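PDB 4UUN: L-lactate dehydrogenase from Trichomonas vaginalis, which probably interconverts lactate and pyruvate with NADH as cofactor, on a fold shared with the malate dehydrogenases. Local coordinates for residues L8-A13 / H38-P43. Sequence-based numbering, arbitrary orientation.
Sequences LITGAA and HLLDIP. With NAI (1,4-dihydronicotinamide adenine dinucleotide), chain D.
Ile9 and Leu39 lie side by side on neighbouring parallel strands of a Rossmann fold, the first and last elements of its opening beta-alpha-beta unit. Ile9 N donates a hydrogen bond to His38 O, and Ile9 O accepts one from Leu40 N. Small Ala12, in the turn, rests its methyl in the notch between Leu39 CB (3.8 Å from Ala12 CB) and Leu39 CD2 (4.0 Å), while Ile9 CD1 meets Leu39 CD2 at 4.1 Å; helix 46-57 packs on Ala12 and Leu39. On the other face Leu40 packs against both Leu8 and Thr10: its CB touches Leu8 CD1, and with CG anti to the backbone N (chi1 180°) its CD2 reaches Thr10 CG2. Helix 73-77 packs on Leu8 and Leu40. Threonine suits because, beside that methyl, its hydroxyl hydrogen-bonds to Ala87 N.

Gly11 starts the glycine-rich turn; its positive phi (53°) favours glycine, and a CB would collide with NADH O4B. Ala12 N hydrogen-bonds to Leu40 O at 3.0 Å. Asp41, as in many NAD-dependent Rossmann enzymes, grips the adenosine ribose: OD1 accepts a very short hydrogen bond from O2B and, on its anti lone pair, one from Ile42 N; OD2 accepts from O3B and, on its anti lone pair, from Ala13 N at 3.0 Å.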
ATOM      1  N   LEU B   8      -6.315 -14.166   7.362  1.00 16.93           N
ATOM      2  CA  LEU B   8      -6.962 -14.543   6.101  1.00 17.03           C
ATOM      3  C   LEU B   8      -7.414 -13.318   5.301  1.00 15.33           C
ATOM      4  O   LEU B   8      -8.023 -12.398   5.850  1.00 14.38           O
ATOM      5  CB  LEU B   8      -8.185 -15.432   6.366  1.00 17.02           C
ATOM      6  CG  LEU B   8      -9.115 -15.720   5.175  1.00 16.21           C
ATOM      7  CD1 LEU B   8      -8.413 -16.520   4.082  1.00 17.26           C
ATOM      8  CD2 LEU B   8     -10.362 -16.456   5.651  1.00 16.39           C
ATOM      9  N   ILE B   9      -7.127 -13.341   3.999  1.00 15.34           N
ATOM     10  CA  ILE B   9      -7.702 -12.407   3.037  1.00 15.48           C
ATOM     11  C   ILE B   9      -8.379 -13.211   1.918  1.00 16.15           C
ATOM     12  O   ILE B   9      -7.710 -13.966   1.208  1.00 16.30           O
ATOM     13  CB  ILE B   9      -6.616 -11.502   2.403  1.00 12.01           C
ATOM     14  CG1 ILE B   9      -5.841 -10.728   3.472  1.00 13.52           C
ATOM     15  CG2 ILE B   9      -7.238 -10.516   1.413  1.00 10.03           C
ATOM     16  CD1 ILE B   9      -4.566 -10.047   2.934  1.00 12.99           C
ATOM     17  N   THR B  10      -9.696 -13.052   1.762  1.00 14.19           N
ATOM     18  CA  THR B  10     -10.420 -13.677   0.649  1.00 13.84           C
ATOM     19  C   THR B  10     -10.398 -12.738  -0.540  1.00 15.59           C
ATOM     20  O   THR B  10     -10.167 -11.541  -0.382  1.00 16.90           O
ATOM     21  CB  THR B  10     -11.894 -13.999   0.995  1.00 15.35           C
ATOM     22  OG1 THR B  10     -12.626 -12.784   1.201  1.00 16.24           O
ATOM     23  CG2 THR B  10     -11.992 -14.879   2.233  1.00 14.70           C
ATOM     24  N   GLY B  11     -10.658 -13.274  -1.729  1.00 16.07           N
ATOM     25  CA  GLY B  11     -10.503 -12.513  -2.957  1.00 16.40           C
ATOM     26  C   GLY B  11      -9.108 -11.905  -3.036  1.00 16.44           C
ATOM     27  O   GLY B  11      -8.918 -10.800  -3.541  1.00 16.68           O
ATOM     28  N   ALA B  12      -8.129 -12.647  -2.535  1.00 16.76           N
ATOM     29  CA  ALA B  12      -6.783 -12.116  -2.310  1.00 16.68           C
ATOM     30  C   ALA B  12      -6.088 -11.603  -3.569  1.00 17.68           C
ATOM     31  O   ALA B  12      -5.194 -10.777  -3.469  1.00 17.51           O
ATOM     32  CB  ALA B  12      -5.905 -13.159  -1.616  1.00 16.23           C
ATOM     33  N   ALA B  13      -6.493 -12.078  -4.742  1.00 19.15           N
ATOM     34  CA  ALA B  13      -5.816 -11.700  -5.984  1.00 21.23           C
ATOM     35  C   ALA B  13      -6.360 -10.424  -6.634  1.00 21.56           C
ATOM     36  O   ALA B  13      -5.850  -9.988  -7.662  1.00 24.22           O
ATOM     37  CB  ALA B  13      -5.874 -12.843  -6.973  1.00 21.66           C
ATOM     38  N   HIS B  38      -2.951 -16.178   4.987  1.00 16.94           N
ATOM     39  CA  HIS B  38      -3.747 -17.142   4.232  1.00 16.74           C
ATOM     40  C   HIS B  38      -4.436 -16.377   3.118  1.00 16.14           C
ATOM     41  O   HIS B  38      -5.229 -15.467   3.376  1.00 16.40           O
ATOM     42  CB  HIS B  38      -4.795 -17.812   5.122  1.00 18.39           C
ATOM     43  CG  HIS B  38      -4.213 -18.595   6.253  1.00 20.23           C
ATOM     44  ND1 HIS B  38      -4.398 -19.953   6.391  1.00 20.75           N
ATOM     45  CD2 HIS B  38      -3.450 -18.208   7.302  1.00 19.77           C
ATOM     46  CE1 HIS B  38      -3.769 -20.371   7.475  1.00 20.41           C
ATOM     47  NE2 HIS B  38      -3.190 -19.331   8.046  1.00 19.56           N
ATOM     48  N   LEU B  39      -4.129 -16.743   1.881  1.00 13.20           N
ATOM     49  CA  LEU B  39      -4.572 -15.985   0.718  1.00 14.60           C
ATOM     50  C   LEU B  39      -5.501 -16.845  -0.144  1.00 17.30           C
ATOM     51  O   LEU B  39      -5.051 -17.773  -0.821  1.00 19.94           O
ATOM     52  CB  LEU B  39      -3.343 -15.514  -0.066  1.00 15.04           C
ATOM     53  CG  LEU B  39      -2.352 -14.649   0.733  1.00 15.36           C
ATOM     54  CD1 LEU B  39      -1.051 -14.470  -0.036  1.00 17.48           C
ATOM     55  CD2 LEU B  39      -2.935 -13.282   1.087  1.00 15.24           C
ATOM     56  N   LEU B  40      -6.803 -16.543  -0.091  1.00 17.46           N
ATOM     57  CA  LEU B  40      -7.826 -17.348  -0.760  1.00 16.41           C
ATOM     58  C   LEU B  40      -8.397 -16.658  -1.993  1.00 16.82           C
ATOM     59  O   LEU B  40      -8.789 -15.491  -1.939  1.00 18.02           O
ATOM     60  CB  LEU B  40      -8.980 -17.659   0.212  1.00 18.65           C
ATOM     61  CG  LEU B  40     -10.156 -18.494  -0.323  1.00 18.87           C
ATOM     62  CD1 LEU B  40      -9.728 -19.922  -0.645  1.00 22.27           C
ATOM     63  CD2 LEU B  40     -11.322 -18.508   0.658  1.00 17.14           C
ATOM     64  N   ASP B  41      -8.453 -17.380  -3.104  1.00 16.60           N
ATOM     65  CA  ASP B  41      -9.196 -16.901  -4.269  1.00 18.28           C
ATOM     66  C   ASP B  41      -9.745 -18.093  -5.057  1.00 22.29           C
ATOM     67  O   ASP B  41      -9.729 -19.223  -4.566  1.00 23.60           O
ATOM     68  CB  ASP B  41      -8.327 -15.986  -5.139  1.00 18.42           C
ATOM     69  CG  ASP B  41      -9.138 -14.890  -5.825  1.00 21.03           C
ATOM     70  OD1 ASP B  41     -10.171 -15.216  -6.446  1.00 21.72           O
ATOM     71  OD2 ASP B  41      -8.757 -13.697  -5.731  1.00 21.14           O
ATOM     72  N   ILE B  42     -10.263 -17.836  -6.255  1.00 24.18           N
ATOM     73  CA  ILE B  42     -10.840 -18.899  -7.082  1.00 26.66           C
ATOM     74  C   ILE B  42      -9.883 -19.301  -8.211  1.00 27.02           C
ATOM     75  O   ILE B  42      -9.006 -18.526  -8.589  1.00 25.49           O
ATOM     76  CB  ILE B  42     -12.202 -18.476  -7.668  1.00 29.52           C
ATOM     77  CG1 ILE B  42     -12.076 -17.157  -8.432  1.00 34.35           C
ATOM     78  CG2 ILE B  42     -13.224 -18.339  -6.554  1.00 27.77           C
ATOM     79  CD1 ILE B  42     -13.275 -16.846  -9.309  1.00 38.44           C
ATOM     80  N   PRO B  43     -10.051 -20.519  -8.763  1.00 27.84           N
ATOM     81  CA  PRO B  43      -9.114 -21.040  -9.766  1.00 27.76           C
ATOM     82  C   PRO B  43      -8.796 -20.119 -10.954  1.00 27.52           C
ATOM     83  O   PRO B  43      -7.637 -20.079 -11.358  1.00 27.52           O
ATOM     84  CB  PRO B  43      -9.798 -22.332 -10.232  1.00 28.05           C
ATOM     85  CG  PRO B  43     -10.539 -22.785  -9.036  1.00 27.23           C
ATOM     86  CD  PRO B  43     -11.068 -21.526  -8.407  1.00 27.30           C
TER
HETATM   87  PA  NAI D 345     -11.664  -7.239  -7.669  0.79 43.01           P
HETATM   88  O1A NAI D 345     -12.690  -7.636  -8.704  0.79 46.74           O
HETATM   89  O2A NAI D 345     -10.388  -6.543  -8.091  0.79 38.47           O
HETATM   90  O5B NAI D 345     -11.262  -8.554  -6.827  0.79 39.80           O
HETATM   91  C5B NAI D 345     -12.218  -9.415  -6.214  0.79 37.23           C
HETATM   92  C4B NAI D 345     -11.567 -10.775  -5.988  0.79 34.53           C
HETATM   93  O4B NAI D 345     -12.470 -11.682  -5.345  0.79 35.55           O
HETATM   94  C3B NAI D 345     -11.140 -11.445  -7.291  0.79 31.04           C
HETATM   95  O3B NAI D 345      -9.755 -11.796  -7.201  0.79 27.60           O
HETATM   96  C2B NAI D 345     -12.024 -12.680  -7.417  0.79 32.05           C
HETATM   97  O2B NAI D 345     -11.390 -13.780  -8.081  0.79 29.81           O
HETATM   98  C1B NAI D 345     -12.301 -12.968  -5.954  0.79 35.18           C
HETATM   99  N9A NAI D 345     -13.453 -13.854  -5.665  0.79 35.82           N
HETATM  100  C8A NAI D 345     -14.663 -13.893  -6.264  0.79 35.91           C
HETATM  101  N7A NAI D 345     -15.443 -14.848  -5.683  0.79 35.50           N
HETATM  102  C5A NAI D 345     -14.726 -15.426  -4.697  0.79 36.00           C
HETATM  103  C6A NAI D 345     -14.934 -16.494  -3.688  0.79 38.49           C
HETATM  104  N6A NAI D 345     -16.108 -17.168  -3.614  0.79 41.60           N
HETATM  105  N1A NAI D 345     -13.907 -16.775  -2.845  0.79 35.89           N
HETATM  106  C2A NAI D 345     -12.725 -16.117  -2.895  0.79 32.44           C
HETATM  107  N3A NAI D 345     -12.472 -15.143  -3.792  0.79 31.52           N
HETATM  108  C4A NAI D 345     -13.410 -14.768  -4.698  0.79 34.33           C
HETATM  109  O3  NAI D 345     -12.407  -6.317  -6.578  0.79 77.31           O
HETATM  110  PN  NAI D 345     -11.899  -5.300  -5.437  0.79 46.80           P
HETATM  111  O1N NAI D 345     -11.721  -3.929  -6.055  0.79 48.97           O
HETATM  112  O2N NAI D 345     -10.761  -5.961  -4.692  0.79 43.94           O
HETATM  113  O5D NAI D 345     -13.185  -5.241  -4.471  0.79 36.24           O
HETATM  114  C5D NAI D 345     -13.639  -6.444  -3.869  0.79 37.01           C
HETATM  115  C4D NAI D 345     -14.940  -6.209  -3.117  0.79 40.46           C
HETATM  116  O4D NAI D 345     -14.804  -5.269  -2.047  0.79 40.75           O
HETATM  117  C3D NAI D 345     -16.029  -5.653  -4.015  0.79 43.39           C
HETATM  118  O3D NAI D 345     -16.681  -6.713  -4.730  0.79 49.52           O
HETATM  119  C2D NAI D 345     -16.939  -4.939  -3.037  0.79 36.71           C
HETATM  120  O2D NAI D 345     -18.000  -5.824  -2.686  0.79 25.58           O
HETATM  121  C1D NAI D 345     -16.083  -4.670  -1.797  0.79 41.31           C
HETATM  122  N1N NAI D 345     -15.956  -3.241  -1.432  0.79 44.85           N
HETATM  123  C2N NAI D 345     -16.295  -2.892  -0.188  0.79 44.26           C
HETATM  124  C3N NAI D 345     -16.225  -1.590   0.296  0.79 40.76           C
HETATM  125  C7N NAI D 345     -16.614  -1.245   1.725  0.79 33.04           C
HETATM  126  O7N NAI D 345     -16.231  -0.271   2.360  0.79 25.17           O
HETATM  127  N7N NAI D 345     -17.454  -2.067   2.390  0.79 32.06           N
HETATM  128  C4N NAI D 345     -15.727  -0.491  -0.606  0.79 43.00           C
HETATM  129  C5N NAI D 345     -15.377  -0.983  -1.936  0.79 45.08           C
HETATM  130  C6N NAI D 345     -15.500  -2.325  -2.295  0.79 46.17           C